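Local coordinates for protein group 3 allergen SMIPP-S Yv6023A04 (Sarcoptes scabiei type hominis, PDB 3H7O) that has the fold of an S1-family serine protease but is classed as an inactivated scabies mite paralogue, so proteolytic activity is probably lost, at residues 32-43 with 88-99; 110-118 with 213-222. The protein carries 3 engineered substitutions. All coordinates share one frame; numbering follows the deposited sequence.

Contact 1: 32-43 with 88-99; sequences ILSQWFVLTAAH and NDIAILELSRPL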
loop_
_atom_site.group_PDB
_atom_site.type_symbol
_atom_site.label_atom_id
_atom_site.label_comp_id
_atom_site.label_asym_id
_atom_site.label_seq_id
_atom_site.Cartn_x
_atom_site.Cartn_y
_atom_site.Cartn_z
ATOM N N ILE A 32 -0.080 2.228 -8.368
ATOM C CA ILE A 32 -0.667 2.379 -9.700
ATOM C C ILE A 32 -0.629 1.022 -10.407
ATOM O O ILE A 32 0.442 0.433 -10.578
ATOM C CB ILE A 32 0.087 3.429 -10.551
ATOM C CG1 ILE A 32 0.033 4.807 -9.883
ATOM C CG2 ILE A 32 -0.486 3.499 -11.971
ATOM C CD1 ILE A 32 0.972 5.839 -10.510
ATOM N N LEU A 33 -1.802 0.520 -10.781
ATOM C CA LEU A 33 -1.912 -0.687 -11.603
ATOM C C LEU A 33 -2.030 -0.330 -13.084
ATOM O O LEU A 33 -1.587 -1.088 -13.951
ATOM C CB LEU A 33 -3.118 -1.525 -11.171
ATOM C CG LEU A 33 -3.131 -2.088 -9.743
ATOM C CD1 LEU A 33 -4.481 -2.723 -9.450
ATOM C CD2 LEU A 33 -2.004 -3.092 -9.540
ATOM N N SER A 34 -2.662 0.813 -13.353
ATOM C CA SER A 34 -2.774 1.404 -14.690
ATOM C C SER A 34 -3.323 2.823 -14.516
ATOM O O SER A 34 -3.530 3.271 -13.386
ATOM C CB SER A 34 -3.700 0.578 -15.591
ATOM O OG SER A 34 -5.057 0.743 -15.221
ATOM N N GLN A 35 -3.584 3.520 -15.619
ATOM C CA GLN A 35 -4.155 4.875 -15.543
ATOM C C GLN A 35 -5.556 4.888 -14.922
ATOM O O GLN A 35 -6.030 5.932 -14.474
ATOM C CB GLN A 35 -4.181 5.543 -16.924
ATOM C CG GLN A 35 -5.173 4.919 -17.904
ATOM C CD GLN A 35 -5.160 5.577 -19.271
ATOM O OE1 GLN A 35 -4.948 6.781 -19.396
ATOM N NE2 GLN A 35 -5.403 4.782 -20.305
ATOM N N TRP A 36 -6.205 3.726 -14.891
ATOM C CA TRP A 36 -7.581 3.614 -14.414
ATOM C C TRP A 36 -7.736 3.047 -12.998
ATOM O O TRP A 36 -8.775 3.256 -12.367
ATOM C CB TRP A 36 -8.414 2.762 -15.378
ATOM C CG TRP A 36 -8.600 3.356 -16.745
ATOM C CD1 TRP A 36 -8.137 2.851 -17.929
ATOM C CD2 TRP A 36 -9.315 4.557 -17.075
ATOM N NE1 TRP A 36 -8.516 3.662 -18.973
ATOM C CE2 TRP A 36 -9.239 4.716 -18.477
ATOM C CE3 TRP A 36 -10.012 5.516 -16.321
ATOM C CZ2 TRP A 36 -9.830 5.796 -19.143
ATOM C CZ3 TRP A 36 -10.602 6.585 -16.982
ATOM C CH2 TRP A 36 -10.505 6.717 -18.381
ATOM N N PHE A 37 -6.730 2.320 -12.511
ATOM C CA PHE A 37 -6.862 1.580 -11.252
ATOM C C PHE A 37 -5.684 1.734 -10.294
ATOM O O PHE A 37 -4.520 1.714 -10.704
ATOM C CB PHE A 37 -7.102 0.085 -11.521
ATOM C CG PHE A 37 -8.361 -0.208 -12.298
ATOM C CD1 PHE A 37 -9.599 -0.253 -11.658
ATOM C CD2 PHE A 37 -8.305 -0.461 -13.666
ATOM C CE1 PHE A 37 -10.760 -0.530 -12.373
ATOM C CE2 PHE A 37 -9.462 -0.737 -14.391
ATOM C CZ PHE A 37 -10.694 -0.771 -13.742
ATOM N N VAL A 38 -6.009 1.873 -9.011
ATOM C CA VAL A 38 -5.012 1.908 -7.944
ATOM C C VAL A 38 -5.294 0.820 -6.908
ATOM O O VAL A 38 -6.441 0.634 -6.493
ATOM C CB VAL A 38 -4.953 3.302 -7.253
ATOM C CG1 VAL A 38 -4.179 3.234 -5.924
ATOM C CG2 VAL A 38 -4.318 4.332 -8.185
ATOM N N LEU A 39 -4.242 0.114 -6.496
ATOM C CA LEU A 39 -4.339 -0.930 -5.477
ATOM C C LEU A 39 -3.938 -0.381 -4.110
ATOM O O LEU A 39 -2.870 0.218 -3.963
ATOM C CB LEU A 39 -3.447 -2.125 -5.846
ATOM C CG LEU A 39 -3.610 -3.437 -5.065
ATOM C CD1 LEU A 39 -4.941 -4.101 -5.385
ATOM C CD2 LEU A 39 -2.466 -4.385 -5.380
ATOM N N THR A 40 -4.794 -0.595 -3.112
ATOM C CA THR A 40 -4.536 -0.097 -1.760
ATOM C C THR A 40 -5.004 -1.100 -0.698
ATOM O O THR A 40 -5.369 -2.237 -1.022
ATOM C CB THR A 40 -5.160 1.324 -1.548
ATOM O OG1 THR A 40 -4.702 1.886 -0.312
ATOM C CG2 THR A 40 -6.694 1.289 -1.568
ATOM N N ALA A 41 -4.968 -0.690 0.567
ATOM C CA ALA A 41 -5.491 -1.510 1.649
ATOM C C ALA A 41 -6.988 -1.251 1.796
ATOM O O ALA A 41 -7.437 -0.109 1.686
ATOM C CB ALA A 41 -4.756 -1.207 2.947
ATOM N N ALA A 42 -7.756 -2.308 2.039
ATOM C CA ALA A 42 -9.206 -2.186 2.175
ATOM C C ALA A 42 -9.659 -1.360 3.385
ATOM O O ALA A 42 -10.655 -0.636 3.297
ATOM C CB ALA A 42 -9.865 -3.560 2.186
ATOM N N HIS A 43 -8.943 -1.451 4.507
ATOM C CA HIS A 43 -9.435 -0.802 5.729
ATOM C C HIS A 43 -9.476 0.732 5.651
ATOM O O HIS A 43 -10.251 1.369 6.359
ATOM C CB HIS A 43 -8.746 -1.325 7.006
ATOM C CG HIS A 43 -7.334 -0.865 7.193
ATOM N ND1 HIS A 43 -7.015 0.390 7.667
ATOM C CD2 HIS A 43 -6.157 -1.511 7.020
ATOM C CE1 HIS A 43 -5.701 0.502 7.757
ATOM N NE2 HIS A 43 -5.158 -0.638 7.374
ATOM N N ASN A 88 -8.237 -10.209 4.113
ATOM C CA ASN A 88 -8.429 -9.669 2.755
ATOM C C ASN A 88 -8.383 -8.139 2.732
ATOM O O ASN A 88 -9.282 -7.482 2.203
ATOM C CB ASN A 88 -9.737 -10.180 2.133
ATOM C CG ASN A 88 -9.814 -11.694 2.094
ATOM O OD1 ASN A 88 -8.852 -12.365 1.727
ATOM N ND2 ASN A 88 -10.961 -12.239 2.480
ATOM N N ASP A 89 -7.324 -7.588 3.315
ATOM C CA ASP A 89 -7.165 -6.147 3.455
ATOM C C ASP A 89 -6.548 -5.552 2.192
ATOM O O ASP A 89 -5.425 -5.037 2.202
ATOM C CB ASP A 89 -6.314 -5.836 4.685
ATOM C CG ASP A 89 -6.473 -4.406 5.161
ATOM O OD1 ASP A 89 -7.234 -3.630 4.538
ATOM O OD2 ASP A 89 -5.829 -4.063 6.170
ATOM N N ILE A 90 -7.315 -5.623 1.111
ATOM C CA ILE A 90 -6.869 -5.206 -0.206
ATOM C C ILE A 90 -8.071 -4.630 -0.975
ATOM O O ILE A 90 -9.197 -5.119 -0.843
ATOM C CB ILE A 90 -6.201 -6.396 -0.953
ATOM C CG1 ILE A 90 -5.468 -5.921 -2.211
ATOM C CG2 ILE A 90 -7.219 -7.533 -1.227
ATOM C CD1 ILE A 90 -4.566 -6.975 -2.835
ATOM N N ALA A 91 -7.834 -3.572 -1.744
ATOM C CA ALA A 91 -8.909 -2.901 -2.469
ATOM C C ALA A 91 -8.396 -2.276 -3.748
ATOM O O ALA A 91 -7.248 -1.827 -3.816
ATOM C CB ALA A 91 -9.560 -1.835 -1.592
ATOM N N ILE A 92 -9.258 -2.242 -4.758
ATOM C CA ILE A 92 -8.951 -1.561 -6.008
ATOM C C ILE A 92 -9.831 -0.324 -6.135
ATOM O O ILE A 92 -11.053 -0.401 -5.988
ATOM C CB ILE A 92 -9.123 -2.491 -7.230
ATOM C CG1 ILE A 92 -8.138 -3.663 -7.131
ATOM C CG2 ILE A 92 -8.891 -1.716 -8.536
ATOM C CD1 ILE A 92 -8.417 -4.809 -8.095
ATOM N N LEU A 93 -9.195 0.818 -6.377
ATOM C CA LEU A 93 -9.915 2.058 -6.619
ATOM C C LEU A 93 -10.013 2.295 -8.119
ATOM O O LEU A 93 -8.999 2.282 -8.814
ATOM C CB LEU A 93 -9.211 3.236 -5.932
ATOM C CG LEU A 93 -8.897 3.099 -4.434
ATOM C CD1 LEU A 93 -8.177 4.336 -3.921
ATOM C CD2 LEU A 93 -10.150 2.833 -3.608
ATOM N N GLU A 94 -11.234 2.499 -8.609
ATOM C CA GLU A 94 -11.459 2.813 -10.022
ATOM C C GLU A 94 -11.613 4.313 -10.243
ATOM O O GLU A 94 -12.254 5.001 -9.447
ATOM C CB GLU A 94 -12.691 2.078 -10.555
ATOM C CG GLU A 94 -12.984 2.351 -12.029
ATOM C CD GLU A 94 -14.155 1.558 -12.559
ATOM O OE1 GLU A 94 -14.789 0.818 -11.779
ATOM O OE2 GLU A 94 -14.444 1.677 -13.768
ATOM N N LEU A 95 -11.027 4.805 -11.333
ATOM C CA LEU A 95 -11.101 6.215 -11.695
ATOM C C LEU A 95 -12.005 6.456 -12.901
ATOM O O LEU A 95 -12.021 5.661 -13.844
ATOM C CB LEU A 95 -9.698 6.756 -11.972
ATOM C CG LEU A 95 -8.768 6.734 -10.766
ATOM C CD1 LEU A 95 -7.319 6.652 -11.222
ATOM C CD2 LEU A 95 -9.018 7.949 -9.866
ATOM N N SER A 96 -12.764 7.550 -12.859
ATOM C CA SER A 96 -13.583 7.959 -14.000
ATOM C C SER A 96 -12.796 8.876 -14.938
ATOM O O SER A 96 -13.078 8.944 -16.137
ATOM C CB SER A 96 -14.869 8.643 -13.533
ATOM O OG SER A 96 -14.586 9.842 -12.834
ATOM N N ARG A 97 -11.822 9.585 -14.369
ATOM C CA ARG A 97 -10.870 10.401 -15.112
ATOM C C ARG A 97 -9.496 9.789 -14.840
ATOM O O ARG A 97 -9.114 9.625 -13.678
ATOM C CB ARG A 97 -10.930 11.856 -14.631
ATOM C CG ARG A 97 -10.111 12.865 -15.437
ATOM C CD ARG A 97 -8.731 13.136 -14.829
ATOM N NE ARG A 97 -8.071 14.232 -15.534
ATOM C CZ ARG A 97 -7.277 14.080 -16.590
ATOM N NH1 ARG A 97 -7.009 12.866 -17.065
ATOM N NH2 ARG A 97 -6.746 15.147 -17.171
ATOM N N PRO A 98 -8.750 9.436 -15.906
ATOM C CA PRO A 98 -7.539 8.634 -15.699
ATOM C C PRO A 98 -6.374 9.418 -15.103
ATOM O O PRO A 98 -6.312 10.637 -15.254
ATOM C CB PRO A 98 -7.185 8.161 -17.110
ATOM C CG PRO A 98 -7.732 9.211 -18.010
ATOM C CD PRO A 98 -8.956 9.779 -17.327
ATOM N N LEU A 99 -5.470 8.713 -14.425
ATOM C CA LEU A 99 -4.205 9.305 -13.990
ATOM C C LEU A 99 -3.411 9.725 -15.220
ATOM O O LEU A 99 -3.383 8.997 -16.218
ATOM C CB LEU A 99 -3.381 8.297 -13.183
ATOM C CG LEU A 99 -3.973 7.658 -11.922
ATOM C CD1 LEU A 99 -3.103 6.494 -11.454
ATOM C CD2 LEU A 99 -4.156 8.686 -10.808
#
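Pro-98 lies over one face of the Trp-36 indole: its CB stands 3.8 Å from the centroid of the six-membered ring, 11° off the ring normal, a CH-pi contact. Gln-35 CG comes over that same face, while Leu-95 O and Ser-96 O meet the ring at its edge. Phe-37, with CG anti to its carbonyl carbon (chi1 -61°), leans across to the other strand. Its CD1 is 3.5 Å from Ile-92 CG2, and its CE1 lies 3.7 Å from CG of Glu-94, which runs alongside in the same direction with its carboxylate turned 39° from the ring. Tyr-77 OH bonds the OE1 end of that glutamate. Further along, Leu-39 CD1 touches both Ile-90 CG1 and Ile-92 CG1, and Thr-40 CG2 packs against Leu-93 CG at 4.0 Å on the reverse face.

The side chains from Phe-37 to Thr-40 are set by antiparallel pairing, in which Val-38 with Leu-93 and Thr-40 with Ala-91 are hydrogen-bonded pairs. Beyond the sheet, Asp-89 OD1 accepts the backbone N of His-43 at 2.8 Å. The sequence around them (TAAH and NDIAIL) suggests that these two correspond to the histidine and aspartate of the catalytic triad in active relatives.

Strand 37-40 sits between 26-32 and 91-95 in a closed barrel, with 68-78 next to 91-95. Val-38, Thr-40 and Leu-93 meet strand 14-19, whereas Ile-224 of helix 218-225 covers Phe-37 and Ile-92.

Contact 2: 110-118 with 213-222; sequences KLPDIEFRP and KVGSYVSWIQ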
loop_
_atom_site.group_PDB
_atom_site.type_symbol
_atom_site.label_atom_id
_atom_site.label_comp_id
_atom_site.label_asym_id
_atom_site.label_seq_id
_atom_site.Cartn_x
_atom_site.Cartn_y
_atom_site.Cartn_z
ATOM N N LYS A 110 4.351 -3.762 -12.124
ATOM C CA LYS A 110 4.066 -5.032 -12.785
ATOM C C LYS A 110 3.450 -6.003 -11.784
ATOM O O LYS A 110 3.799 -5.999 -10.605
ATOM C CB LYS A 110 5.334 -5.621 -13.407
ATOM C CG LYS A 110 5.806 -4.897 -14.664
ATOM N N LEU A 111 2.521 -6.825 -12.257
ATOM C CA LEU A 111 1.865 -7.813 -11.405
ATOM C C LEU A 111 2.645 -9.124 -11.347
ATOM O O LEU A 111 3.244 -9.533 -12.341
ATOM C CB LEU A 111 0.429 -8.059 -11.873
ATOM C CG LEU A 111 -0.587 -6.962 -11.539
ATOM C CD1 LEU A 111 -1.891 -7.196 -12.290
ATOM C CD2 LEU A 111 -0.835 -6.867 -10.030
ATOM N N PRO A 112 2.635 -9.793 -10.178
ATOM C CA PRO A 112 3.365 -11.045 -10.030
ATOM C C PRO A 112 2.609 -12.206 -10.666
ATOM O O PRO A 112 1.453 -12.042 -11.068
ATOM C CB PRO A 112 3.418 -11.226 -8.512
ATOM C CG PRO A 112 2.147 -10.619 -8.032
ATOM C CD PRO A 112 1.856 -9.466 -8.968
ATOM N N ASP A 113 3.269 -13.359 -10.762
ATOM C CA ASP A 113 2.615 -14.605 -11.146
ATOM C C ASP A 113 1.562 -14.986 -10.104
ATOM O O ASP A 113 1.659 -14.591 -8.938
ATOM C CB ASP A 113 3.643 -15.735 -11.253
ATOM C CG ASP A 113 4.533 -15.617 -12.482
ATOM O OD1 ASP A 113 4.254 -14.774 -13.364
ATOM O OD2 ASP A 113 5.519 -16.381 -12.565
ATOM N N ILE A 114 0.560 -15.748 -10.536
ATOM C CA ILE A 114 -0.428 -16.335 -9.631
ATOM C C ILE A 114 0.274 -16.995 -8.443
ATOM O O ILE A 114 1.211 -17.779 -8.620
ATOM C CB ILE A 114 -1.319 -17.384 -10.359
ATOM C CG1 ILE A 114 -2.179 -16.722 -11.451
ATOM C CG2 ILE A 114 -2.173 -18.186 -9.360
ATOM C CD1 ILE A 114 -3.437 -16.006 -10.946
ATOM N N GLU A 115 -0.176 -16.641 -7.242
ATOM C CA GLU A 115 0.306 -17.235 -5.988
ATOM C C GLU A 115 1.793 -17.007 -5.694
ATOM O O GLU A 115 2.396 -17.756 -4.922
ATOM C CB GLU A 115 -0.042 -18.736 -5.912
ATOM C CG GLU A 115 -1.537 -19.046 -5.762
ATOM C CD GLU A 115 -2.188 -18.368 -4.555
ATOM O OE1 GLU A 115 -1.528 -18.218 -3.504
ATOM O OE2 GLU A 115 -3.374 -17.989 -4.661
ATOM N N PHE A 116 2.377 -15.967 -6.286
ATOM C CA PHE A 116 3.787 -15.677 -6.043
ATOM C C PHE A 116 4.054 -15.322 -4.580
ATOM O O PHE A 116 3.384 -14.470 -4.003
ATOM C CB PHE A 116 4.316 -14.567 -6.955
ATOM C CG PHE A 116 5.762 -14.235 -6.709
ATOM C CD1 PHE A 116 6.769 -15.021 -7.263
ATOM C CD2 PHE A 116 6.119 -13.159 -5.895
ATOM C CE1 PHE A 116 8.109 -14.733 -7.031
ATOM C CE2 PHE A 116 7.459 -12.867 -5.653
ATOM C CZ PHE A 116 8.456 -13.656 -6.226
ATOM N N ARG A 117 5.045 -15.989 -4.003
ATOM C CA ARG A 117 5.484 -15.728 -2.640
ATOM C C ARG A 117 6.951 -15.306 -2.677
ATOM O O ARG A 117 7.799 -16.074 -3.138
ATOM C CB ARG A 117 5.306 -16.992 -1.785
ATOM C CG ARG A 117 5.856 -16.890 -0.372
ATOM C CD ARG A 117 5.581 -18.151 0.444
ATOM N NE ARG A 117 6.201 -19.348 -0.125
ATOM C CZ ARG A 117 7.469 -19.715 0.061
ATOM N NH1 ARG A 117 8.289 -18.978 0.803
ATOM N NH2 ARG A 117 7.923 -20.824 -0.506
ATOM N N PRO A 118 7.258 -14.077 -2.205
ATOM C CA PRO A 118 8.660 -13.665 -2.153
ATOM C C PRO A 118 9.450 -14.609 -1.252
ATOM O O PRO A 118 8.978 -14.974 -0.170
ATOM C CB PRO A 118 8.596 -12.250 -1.560
ATOM C CG PRO A 118 7.280 -12.168 -0.881
ATOM C CD PRO A 118 6.358 -13.033 -1.687
ATOM N N LYS A 213 -0.325 -10.600 0.328
ATOM C CA LYS A 213 0.379 -11.218 -0.781
ATOM C C LYS A 213 -0.381 -10.977 -2.088
ATOM O O LYS A 213 -1.449 -11.548 -2.311
ATOM C CB LYS A 213 0.551 -12.712 -0.491
ATOM C CG LYS A 213 1.403 -13.486 -1.481
ATOM C CD LYS A 213 1.944 -14.780 -0.867
ATOM C CE LYS A 213 0.857 -15.615 -0.191
ATOM N NZ LYS A 213 1.146 -17.078 -0.280
ATOM N N VAL A 214 0.172 -10.118 -2.940
ATOM C CA VAL A 214 -0.488 -9.724 -4.193
ATOM C C VAL A 214 -0.748 -10.941 -5.096
ATOM O O VAL A 214 -1.798 -11.032 -5.736
ATOM C CB VAL A 214 0.291 -8.596 -4.935
ATOM C CG1 VAL A 214 -0.332 -8.293 -6.295
ATOM C CG2 VAL A 214 0.312 -7.326 -4.097
ATOM N N GLY A 215 0.191 -11.884 -5.107
ATOM C CA GLY A 215 0.054 -13.124 -5.881
ATOM C C GLY A 215 -1.232 -13.892 -5.609
ATOM O O GLY A 215 -1.766 -14.551 -6.502
ATOM N N SER A 216 -1.732 -13.796 -4.377
ATOM C CA SER A 216 -2.967 -14.480 -3.981
ATOM C C SER A 216 -4.229 -13.857 -4.576
ATOM O O SER A 216 -5.272 -14.511 -4.633
ATOM C CB SER A 216 -3.086 -14.517 -2.461
ATOM O OG SER A 216 -1.984 -15.188 -1.886
ATOM N N TYR A 217 -4.127 -12.603 -5.014
ATOM C CA TYR A 217 -5.279 -11.850 -5.520
ATOM C C TYR A 217 -5.137 -11.427 -6.979
ATOM O O TYR A 217 -6.004 -10.727 -7.507
ATOM C CB TYR A 217 -5.526 -10.606 -4.655
ATOM C CG TYR A 217 -5.800 -10.924 -3.202
ATOM C CD1 TYR A 217 -7.102 -11.144 -2.750
ATOM C CD2 TYR A 217 -4.754 -11.011 -2.280
ATOM C CE1 TYR A 217 -7.354 -11.439 -1.418
ATOM C CE2 TYR A 217 -4.996 -11.311 -0.944
ATOM C CZ TYR A 217 -6.297 -11.520 -0.520
ATOM O OH TYR A 217 -6.539 -11.816 0.802
ATOM N N VAL A 218 -4.060 -11.858 -7.630
ATOM C CA VAL A 218 -3.737 -11.344 -8.961
ATOM C C VAL A 218 -4.760 -11.758 -10.032
ATOM O O VAL A 218 -4.972 -11.026 -10.997
ATOM C CB VAL A 218 -2.256 -11.633 -9.362
ATOM C CG1 VAL A 218 -2.084 -13.035 -9.884
ATOM C CG2 VAL A 218 -1.770 -10.614 -10.385
ATOM N N SER A 219 -5.411 -12.906 -9.837
ATOM C CA SER A 219 -6.504 -13.332 -10.711
ATOM C C SER A 219 -7.689 -12.365 -10.609
ATOM O O SER A 219 -8.255 -11.947 -11.625
ATOM C CB SER A 219 -6.941 -14.756 -10.365
ATOM O OG SER A 219 -7.984 -15.184 -11.217
ATOM N N TRP A 220 -8.042 -12.009 -9.375
ATOM C CA TRP A 220 -9.110 -11.055 -9.095
ATOM C C TRP A 220 -8.748 -9.651 -9.594
ATOM O O TRP A 220 -9.585 -8.967 -10.185
ATOM C CB TRP A 220 -9.426 -11.051 -7.592
ATOM C CG TRP A 220 -10.270 -9.895 -7.123
ATOM C CD1 TRP A 220 -11.592 -9.677 -7.398
ATOM C CD2 TRP A 220 -9.847 -8.805 -6.291
ATOM N NE1 TRP A 220 -12.017 -8.516 -6.791
ATOM C CE2 TRP A 220 -10.968 -7.963 -6.104
ATOM C CE3 TRP A 220 -8.632 -8.461 -5.682
ATOM C CZ2 TRP A 220 -10.908 -6.794 -5.336
ATOM C CZ3 TRP A 220 -8.572 -7.296 -4.917
ATOM C CH2 TRP A 220 -9.707 -6.479 -4.752
ATOM N N ILE A 221 -7.500 -9.239 -9.362
ATOM C CA ILE A 221 -6.991 -7.942 -9.835
ATOM C C ILE A 221 -7.064 -7.838 -11.363
ATOM O O ILE A 221 -7.538 -6.832 -11.899
ATOM C CB ILE A 221 -5.545 -7.672 -9.328
ATOM C CG1 ILE A 221 -5.537 -7.473 -7.808
ATOM C CG2 ILE A 221 -4.933 -6.446 -10.017
ATOM C CD1 ILE A 221 -4.168 -7.618 -7.166
ATOM N N GLN A 222 -6.608 -8.882 -12.054
ATOM C CA GLN A 222 -6.659 -8.934 -13.521
ATOM C C GLN A 222 -8.085 -8.810 -14.057
ATOM O O GLN A 222 -8.309 -8.142 -15.067
ATOM C CB GLN A 222 -6.008 -10.214 -14.054
ATOM C CG GLN A 222 -4.486 -10.200 -14.053
ATOM C CD GLN A 222 -3.875 -11.566 -14.344
ATOM O OE1 GLN A 222 -4.577 -12.581 -14.414
ATOM N NE2 GLN A 222 -2.558 -11.598 -14.509
HETATM O O HOH W 1 2.886 -11.698 -4.392
#
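Glu-115 and Gly-215 bring the two backbones together, their CA atoms 4.1 Å apart. Glu-115 N donates to Gly-215 O at 2.7 Å with an N-H...O angle of 157°, but it approaches from above the carbonyl plane, 58° out of it, instead of along a lone pair. The donor belongs to a type II turn from Asp-113 to Phe-116, and the missing side chain of Gly-215 lets that turn settle directly on the chain. A water then links the backbones a second time, donating to Phe-116 O and accepting from Gly-215 N.

The apolar part centres on Val-218. Its CG2 reaches Leu-111 CB at 3.7 Å, those two side chains sliding past each other in opposite directions, and it also touches Pro-112 O. Val-218 CG1, placed between the backbone N and the carbonyl carbon (chi1 82°), presses on Ile-114 CD1 at a tight 3.4 Å. Pro-112 CD lies 3.6 Å from Val-214 CG1, the side chains crossing at about a right angle, and Leu-111 CD1 extends to Ile-221 CG2.

Polar side chains add little. Ser-216 OG gives a weak hydrogen bond to Glu-115 OE1 at 3.5 Å, and Lys-213 NZ stays beyond salt-bridge range of that oxygen. The lysine works through its stem, laying CG on Phe-116 O.

The loop 110-118 thus rests on the approach to, and first turn of, the C-terminal helix 218-225. Strand 192-197 backs both partners, touching Pro-112, Phe-116 and Val-214, while strand 186-189 meets Phe-116 and Pro-118.

Contact 1 closes before contact 2 opens along the chain, and their centres lie 15 Å apart. Contact 1 belongs to the six-stranded barrel; contact 2 ties the connection between strands 91-95 and 123-128 to the chain leaving strand 209-213 of the other sheet. Helix 218-225 joins them. Its Ile-221 packs on Leu-33 and Ile-92 of contact 1, with CG2 3.8 Å from Leu-33 CD1, and just ahead of the helix Tyr-217 OH probably hydrogen-bonds Asn-88 OD1 at 2.6 Å. The C-terminal helix therefore spans from the second sheet back onto the first barrel, as in chymotrypsin-like proteases, an architecture this inactivated paralogue retains.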